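Local coordinates for protein integral membrane indolylacetylinositol arabinosyltransferase EmbB (Mycolicibacterium smegmatis MC2 155, PDB 7BVC) that probably polymerises arabinose into the arabinan of cell-wall arabinogalactan, as a membrane-embedded arabinosyltransferase that binds the drug ethambutol, at residues Q767-P775 and V823-T831; V860-T869 and T878-E886. All coordinates share one frame; numbering follows the deposited sequence.

Contact 1: Q767-P775 and V823-T831; sequences QGFSPDGVP and VPVAGTYST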
loop_
_atom_site.group_PDB
_atom_site.type_symbol
_atom_site.label_atom_id
_atom_site.label_comp_id
_atom_site.label_asym_id
_atom_site.label_seq_id
_atom_site.Cartn_x
_atom_site.Cartn_y
_atom_site.Cartn_z
ATOM N N GLN B 767 3.219 37.493 -29.966
ATOM C CA GLN B 767 4.593 37.079 -30.255
ATOM C C GLN B 767 4.672 35.621 -30.699
ATOM O O GLN B 767 5.087 35.324 -31.822
ATOM C CB GLN B 767 5.477 37.322 -29.028
ATOM C CG GLN B 767 6.964 37.199 -29.306
ATOM C CD GLN B 767 7.400 38.009 -30.512
ATOM O OE1 GLN B 767 7.220 39.226 -30.555
ATOM N NE2 GLN B 767 7.976 37.335 -31.501
ATOM N N GLY B 768 4.274 34.698 -29.831
ATOM C CA GLY B 768 4.436 33.290 -30.137
ATOM C C GLY B 768 3.179 32.464 -29.978
ATOM O O GLY B 768 3.240 31.318 -29.520
ATOM N N PHE B 769 2.034 33.024 -30.352
ATOM C CA PHE B 769 0.750 32.354 -30.218
ATOM C C PHE B 769 0.200 31.998 -31.590
ATOM O O PHE B 769 0.287 32.790 -32.533
ATOM C CB PHE B 769 -0.251 33.233 -29.463
ATOM C CG PHE B 769 -0.102 33.173 -27.968
ATOM C CD1 PHE B 769 0.877 33.909 -27.328
ATOM C CD2 PHE B 769 -0.942 32.381 -27.207
ATOM C CE1 PHE B 769 1.016 33.854 -25.957
ATOM C CE2 PHE B 769 -0.807 32.324 -25.835
ATOM C CZ PHE B 769 0.175 33.060 -25.209
ATOM N N SER B 770 -0.361 30.798 -31.697
ATOM C CA SER B 770 -0.963 30.300 -32.920
ATOM C C SER B 770 -2.339 29.728 -32.617
ATOM O O SER B 770 -2.568 29.206 -31.520
ATOM C CB SER B 770 -0.090 29.219 -33.573
ATOM O OG SER B 770 -0.069 28.039 -32.791
ATOM N N PRO B 771 -3.276 29.823 -33.562
ATOM C CA PRO B 771 -4.633 29.310 -33.291
ATOM C C PRO B 771 -4.665 27.817 -33.003
ATOM O O PRO B 771 -5.278 27.393 -32.015
ATOM C CB PRO B 771 -5.406 29.672 -34.568
ATOM C CG PRO B 771 -4.365 29.962 -35.598
ATOM C CD PRO B 771 -3.193 30.509 -34.861
ATOM N N ASP B 772 -4.025 27.005 -33.835
ATOM C CA ASP B 772 -3.936 25.566 -33.591
ATOM C C ASP B 772 -2.611 25.221 -32.909
ATOM O O ASP B 772 -1.767 24.500 -33.439
ATOM C CB ASP B 772 -4.115 24.795 -34.896
ATOM C CG ASP B 772 -3.300 25.375 -36.033
ATOM O OD1 ASP B 772 -2.569 26.360 -35.801
ATOM O OD2 ASP B 772 -3.394 24.847 -37.160
ATOM N N GLY B 773 -2.449 25.756 -31.703
ATOM C CA GLY B 773 -1.257 25.522 -30.912
ATOM C C GLY B 773 -1.536 24.664 -29.697
ATOM O O GLY B 773 -1.033 24.934 -28.604
ATOM N N VAL B 774 -2.356 23.634 -29.879
ATOM C CA VAL B 774 -2.759 22.739 -28.798
ATOM C C VAL B 774 -2.329 21.326 -29.172
ATOM O O VAL B 774 -2.296 20.990 -30.364
ATOM C CB VAL B 774 -4.276 22.822 -28.552
ATOM C CG1 VAL B 774 -4.664 22.140 -27.251
ATOM C CG2 VAL B 774 -4.741 24.269 -28.556
ATOM N N PRO B 775 -1.986 20.467 -28.207
ATOM C CA PRO B 775 -1.715 19.063 -28.542
ATOM C C PRO B 775 -2.961 18.328 -29.007
ATOM O O PRO B 775 -4.035 18.922 -29.129
ATOM C CB PRO B 775 -1.178 18.487 -27.226
ATOM C CG PRO B 775 -0.597 19.653 -26.527
ATOM C CD PRO B 775 -1.484 20.813 -26.868
ATOM N N VAL B 823 -16.136 30.809 -30.947
ATOM C CA VAL B 823 -15.166 30.920 -29.865
ATOM C C VAL B 823 -13.772 30.705 -30.454
ATOM O O VAL B 823 -13.420 29.575 -30.818
ATOM C CB VAL B 823 -15.461 29.911 -28.748
ATOM C CG1 VAL B 823 -14.710 30.280 -27.487
ATOM C CG2 VAL B 823 -16.954 29.847 -28.478
ATOM N N PRO B 824 -12.953 31.742 -30.567
ATOM C CA PRO B 824 -11.583 31.578 -31.059
ATOM C C PRO B 824 -10.695 30.929 -30.003
ATOM O O PRO B 824 -11.077 30.761 -28.848
ATOM C CB PRO B 824 -11.146 33.015 -31.354
ATOM C CG PRO B 824 -11.986 33.850 -30.459
ATOM C CD PRO B 824 -13.307 33.158 -30.377
ATOM N N VAL B 825 -9.485 30.552 -30.427
ATOM C CA VAL B 825 -8.485 29.929 -29.565
ATOM C C VAL B 825 -7.126 30.531 -29.911
ATOM O O VAL B 825 -6.956 31.181 -30.943
ATOM C CB VAL B 825 -8.448 28.387 -29.718
ATOM C CG1 VAL B 825 -7.780 27.728 -28.517
ATOM C CG2 VAL B 825 -9.838 27.812 -29.923
ATOM N N ALA B 826 -6.156 30.312 -29.026
ATOM C CA ALA B 826 -4.776 30.715 -29.260
ATOM C C ALA B 826 -3.883 29.914 -28.326
ATOM O O ALA B 826 -4.171 29.810 -27.133
ATOM C CB ALA B 826 -4.578 32.217 -29.032
ATOM N N GLY B 827 -2.799 29.359 -28.868
ATOM C CA GLY B 827 -1.967 28.451 -28.109
ATOM C C GLY B 827 -0.491 28.734 -28.305
ATOM O O GLY B 827 -0.073 29.352 -29.286
ATOM N N THR B 828 0.296 28.255 -27.341
ATOM C CA THR B 828 1.742 28.430 -27.332
ATOM C C THR B 828 2.502 27.171 -27.736
ATOM O O THR B 828 3.652 27.275 -28.178
ATOM C CB THR B 828 2.201 28.877 -25.935
ATOM O OG1 THR B 828 1.418 30.002 -25.519
ATOM C CG2 THR B 828 3.661 29.279 -25.930
ATOM N N TYR B 829 1.883 25.997 -27.617
ATOM C CA TYR B 829 2.570 24.743 -27.895
ATOM C C TYR B 829 3.085 24.700 -29.328
ATOM O O TYR B 829 2.426 25.164 -30.262
ATOM C CB TYR B 829 1.628 23.566 -27.636
ATOM C CG TYR B 829 2.219 22.205 -27.920
ATOM C CD1 TYR B 829 3.033 21.571 -26.991
ATOM C CD2 TYR B 829 1.950 21.546 -29.110
ATOM C CE1 TYR B 829 3.569 20.324 -27.245
ATOM C CE2 TYR B 829 2.481 20.301 -29.373
ATOM C CZ TYR B 829 3.290 19.695 -28.437
ATOM O OH TYR B 829 3.821 18.453 -28.693
ATOM N N SER B 830 4.277 24.133 -29.494
ATOM C CA SER B 830 4.924 24.022 -30.794
ATOM C C SER B 830 5.836 22.807 -30.765
ATOM O O SER B 830 6.219 22.323 -29.697
ATOM C CB SER B 830 5.710 25.291 -31.144
ATOM O OG SER B 830 6.629 25.044 -32.192
ATOM N N THR B 831 6.178 22.314 -31.957
ATOM C CA THR B 831 6.937 21.075 -32.093
ATOM C C THR B 831 8.222 21.279 -32.896
ATOM O O THR B 831 8.993 20.334 -33.088
ATOM C CB THR B 831 6.050 20.000 -32.732
ATOM O OG1 THR B 831 4.796 19.955 -32.041
ATOM C CG2 THR B 831 6.676 18.616 -32.622
#
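P775 sets its CG over one face of the Y829 ring, 4.0 Å from the ring centroid and only 6° off the normal, a CH-pi contact centred on the ring. With Y829 CG anti to the backbone N (chi1 179°), the ring is set beside P775. The other aromatic, F769, has the hydroxyl of T828 over one face, displaced toward the rim, with T828 OG1 3.2 Å from F769 CE2; at the ring's edge, in plane, comes the backbone carbon of A826.

Between the two rings the backbones meet in one antiparallel hydrogen-bonded pair, S770 with G827. S770 N gives a nearly straight bond to G827 O (2.8 Å, 167°), lying in the carbonyl plane, and G827 N returns one to S770 O at 2.7 Å. Further on, Y829 N makes a weak hydrogen bond to G773 O. G773 and G827 come within 4.1 Å, CA to CA, a spacing that their lack of side chains allows.

F769 also packs on L839, I945 and A934, while W944 meets Y829 edge-to-face. Strand 826-827 is the outermost strand of its sheet, bonded to 945-947, and the loop 767-775 meets it at S770 and folds back to G827 at G773.

Contact 2: V860-T869 and T878-E886; sequences VVITAAGTIT and TTGQTVDLE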
loop_
_atom_site.group_PDB
_atom_site.type_symbol
_atom_site.label_atom_id
_atom_site.label_comp_id
_atom_site.label_asym_id
_atom_site.label_seq_id
_atom_site.Cartn_x
_atom_site.Cartn_y
_atom_site.Cartn_z
ATOM N N VAL B 860 -16.362 36.156 -13.643
ATOM C CA VAL B 860 -15.798 36.290 -14.981
ATOM C C VAL B 860 -14.895 35.081 -15.193
ATOM O O VAL B 860 -13.947 34.874 -14.428
ATOM C CB VAL B 860 -15.009 37.598 -15.157
ATOM C CG1 VAL B 860 -14.147 37.535 -16.405
ATOM C CG2 VAL B 860 -15.955 38.786 -15.216
ATOM N N VAL B 861 -15.190 34.280 -16.208
ATOM C CA VAL B 861 -14.535 32.988 -16.361
ATOM C C VAL B 861 -13.822 32.934 -17.703
ATOM O O VAL B 861 -14.254 33.539 -18.689
ATOM C CB VAL B 861 -15.545 31.828 -16.215
ATOM C CG1 VAL B 861 -16.530 31.819 -17.371
ATOM C CG2 VAL B 861 -14.831 30.501 -16.097
ATOM N N ILE B 862 -12.700 32.215 -17.727
ATOM C CA ILE B 862 -11.898 32.036 -18.936
ATOM C C ILE B 862 -11.589 30.554 -19.093
ATOM O O ILE B 862 -11.002 29.945 -18.195
ATOM C CB ILE B 862 -10.595 32.850 -18.890
ATOM C CG1 ILE B 862 -10.890 34.347 -18.964
ATOM C CG2 ILE B 862 -9.668 32.440 -20.022
ATOM C CD1 ILE B 862 -9.649 35.201 -18.943
ATOM N N THR B 863 -11.969 29.976 -20.228
ATOM C CA THR B 863 -11.680 28.574 -20.504
ATOM C C THR B 863 -10.255 28.462 -21.030
ATOM O O THR B 863 -9.919 29.064 -22.052
ATOM C CB THR B 863 -12.675 28.000 -21.510
ATOM O OG1 THR B 863 -13.986 28.498 -21.223
ATOM C CG2 THR B 863 -12.690 26.481 -21.429
ATOM N N ALA B 864 -9.418 27.695 -20.339
ATOM C CA ALA B 864 -8.003 27.655 -20.674
ATOM C C ALA B 864 -7.434 26.265 -20.432
ATOM O O ALA B 864 -7.983 25.462 -19.673
ATOM C CB ALA B 864 -7.208 28.690 -19.868
ATOM N N ALA B 865 -6.316 25.995 -21.100
ATOM C CA ALA B 865 -5.542 24.780 -20.914
ATOM C C ALA B 865 -4.070 25.144 -20.784
ATOM O O ALA B 865 -3.664 26.282 -21.029
ATOM C CB ALA B 865 -5.749 23.799 -22.073
ATOM N N GLY B 866 -3.264 24.162 -20.390
ATOM C CA GLY B 866 -1.831 24.361 -20.338
ATOM C C GLY B 866 -1.193 24.040 -19.003
ATOM O O GLY B 866 -1.426 22.972 -18.435
ATOM N N THR B 867 -0.369 24.957 -18.504
ATOM C CA THR B 867 0.325 24.832 -17.226
ATOM C C THR B 867 0.134 26.103 -16.401
ATOM O O THR B 867 1.066 26.657 -15.815
ATOM C CB THR B 867 1.800 24.492 -17.457
ATOM O OG1 THR B 867 2.437 24.191 -16.208
ATOM C CG2 THR B 867 2.539 25.619 -18.181
ATOM N N ILE B 868 -1.119 26.558 -16.331
ATOM C CA ILE B 868 -1.437 27.832 -15.701
ATOM C C ILE B 868 -1.042 27.809 -14.223
ATOM O O ILE B 868 -1.006 26.752 -13.581
ATOM C CB ILE B 868 -2.938 28.128 -15.860
ATOM C CG1 ILE B 868 -3.373 27.913 -17.307
ATOM C CG2 ILE B 868 -3.259 29.556 -15.451
ATOM C CD1 ILE B 868 -2.656 28.785 -18.283
ATOM N N THR B 869 -0.735 28.986 -13.684
ATOM C CA THR B 869 -0.540 29.174 -12.253
ATOM C C THR B 869 -1.739 29.912 -11.676
ATOM O O THR B 869 -2.306 30.799 -12.325
ATOM C CB THR B 869 0.757 29.939 -11.955
ATOM O OG1 THR B 869 0.963 30.007 -10.539
ATOM C CG2 THR B 869 0.713 31.347 -12.529
ATOM N N THR B 878 0.043 26.799 -7.074
ATOM C CA THR B 878 0.907 25.961 -7.894
ATOM C C THR B 878 1.429 26.783 -9.066
ATOM O O THR B 878 0.646 27.373 -9.815
ATOM C CB THR B 878 0.149 24.732 -8.402
ATOM O OG1 THR B 878 -0.951 25.151 -9.218
ATOM C CG2 THR B 878 -0.373 23.906 -7.238
ATOM N N THR B 879 2.750 26.814 -9.228
ATOM C CA THR B 879 3.369 27.754 -10.149
ATOM C C THR B 879 3.310 27.238 -11.587
ATOM O O THR B 879 2.896 26.109 -11.863
ATOM C CB THR B 879 4.815 28.033 -9.747
ATOM O OG1 THR B 879 5.569 26.816 -9.792
ATOM C CG2 THR B 879 4.873 28.610 -8.340
ATOM N N GLY B 880 3.731 28.094 -12.504
ATOM C CA GLY B 880 3.645 27.818 -13.921
ATOM C C GLY B 880 3.480 29.119 -14.684
ATOM O O GLY B 880 3.552 30.204 -14.118
ATOM N N GLN B 881 3.257 28.982 -15.990
ATOM C CA GLN B 881 3.072 30.148 -16.841
ATOM C C GLN B 881 1.786 30.879 -16.461
ATOM O O GLN B 881 0.907 30.336 -15.787
ATOM C CB GLN B 881 3.059 29.736 -18.310
ATOM C CG GLN B 881 4.193 28.799 -18.684
ATOM C CD GLN B 881 5.535 29.263 -18.152
ATOM O OE1 GLN B 881 5.921 30.418 -18.329
ATOM N NE2 GLN B 881 6.251 28.363 -17.491
ATOM N N THR B 882 1.672 32.131 -16.900
ATOM C CA THR B 882 0.681 33.035 -16.332
ATOM C C THR B 882 -0.406 33.384 -17.336
ATOM O O THR B 882 -0.131 33.604 -18.519
ATOM C CB THR B 882 1.333 34.327 -15.828
ATOM O OG1 THR B 882 1.920 35.030 -16.929
ATOM C CG2 THR B 882 2.410 34.011 -14.807
ATOM N N VAL B 883 -1.642 33.421 -16.846
ATOM C CA VAL B 883 -2.776 34.022 -17.539
ATOM C C VAL B 883 -3.537 34.846 -16.512
ATOM O O VAL B 883 -4.037 34.296 -15.523
ATOM C CB VAL B 883 -3.700 32.975 -18.184
ATOM C CG1 VAL B 883 -4.927 33.653 -18.775
ATOM C CG2 VAL B 883 -2.958 32.201 -19.257
ATOM N N ASP B 884 -3.625 36.154 -16.740
ATOM C CA ASP B 884 -4.250 37.047 -15.775
ATOM C C ASP B 884 -5.346 37.873 -16.432
ATOM O O ASP B 884 -5.726 37.612 -17.577
ATOM C CB ASP B 884 -3.205 37.959 -15.128
ATOM C CG ASP B 884 -2.415 37.257 -14.043
ATOM O OD1 ASP B 884 -2.793 36.131 -13.664
ATOM O OD2 ASP B 884 -1.413 37.831 -13.565
ATOM N N LEU B 885 -5.863 38.867 -15.714
ATOM C CA LEU B 885 -7.003 39.640 -16.196
ATOM C C LEU B 885 -6.793 41.095 -15.811
ATOM O O LEU B 885 -6.842 41.433 -14.625
ATOM C CB LEU B 885 -8.304 39.108 -15.608
ATOM C CG LEU B 885 -9.567 39.484 -16.370
ATOM C CD1 LEU B 885 -9.778 38.508 -17.508
ATOM C CD2 LEU B 885 -10.772 39.517 -15.448
ATOM N N GLU B 886 -6.572 41.952 -16.801
ATOM C CA GLU B 886 -6.417 43.377 -16.554
ATOM C C GLU B 886 -7.748 44.088 -16.742
ATOM O O GLU B 886 -8.488 43.804 -17.687
ATOM C CB GLU B 886 -5.366 43.975 -17.489
ATOM C CG GLU B 886 -3.949 43.880 -16.966
ATOM C CD GLU B 886 -3.100 45.062 -17.378
ATOM O OE1 GLU B 886 -3.584 45.890 -18.176
ATOM O OE2 GLU B 886 -1.952 45.166 -16.903
#
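The methyl of T869 pushes into the bend at G880-Q881: its CG2 lies 3.4 Å from both G880 O and Q881 O, with the methyl of T882 beyond. The same residue's hydroxyl turns the other way. With OG1 anti to the backbone N (chi1 -175°), it donates to T878 O at 2.8 Å, approaching from above the carbonyl plane. T869 N bonds to Q881 O at 3.0 Å, nearly along the C=O axis though bent at the hydrogen (132°), so T869 is held to the turn by both backbone and side chain.

Two residues earlier, T867 CG2 abuts the bent chain of Q881, 3.6 Å from its CG; the amide end turns away from T867, and OE1 accepts a hydrogen bond from L937 N. T867 O faces G880 CA, where the absence of a side chain lets the two chains close up.

Strands 860-866 and 882-889 belong to different antiparallel four-stranded sheets, and here they face each other through side chains, as the layers of a beta-sandwich do, consistent with the galactose-binding-like clan of the EmbC C-terminal domain. The chain passes from one layer to the other through the loop that follows 866.

Inside, the apolar contacts are made by branch ends. I868 starts off away from the partner but its CD1 swings back to V883 CG2 at 3.6 Å. The two methyls of L885 divide between I862 and V860, two apart on the strand: CD1 meets I862 CD1 at 3.6 Å, and CD2 reaches V860 CG1 at 4.0 Å. V932 and Y918 also touch I862, V930 packs on L885, and V947 on V883.

Contacts 1 and 2 follow one another along the chain within the EmbC C-terminal domain. Their centres are 14 Å apart and their nearest atoms about 6 Å, so they do not touch. One sheet holds both 826-827 of contact 1 and 860-866 of contact 2, with 945-947 between them; I945 packs on F769 and T828 from the first and on I868 and Q881 from the second. The calcium ion bound by D936, S938 and D943 lies near both: the T828 side chain is about 4 Å from it and that of Q881 about 6 Å. Neither contact includes a residue of the ethambutol pocket.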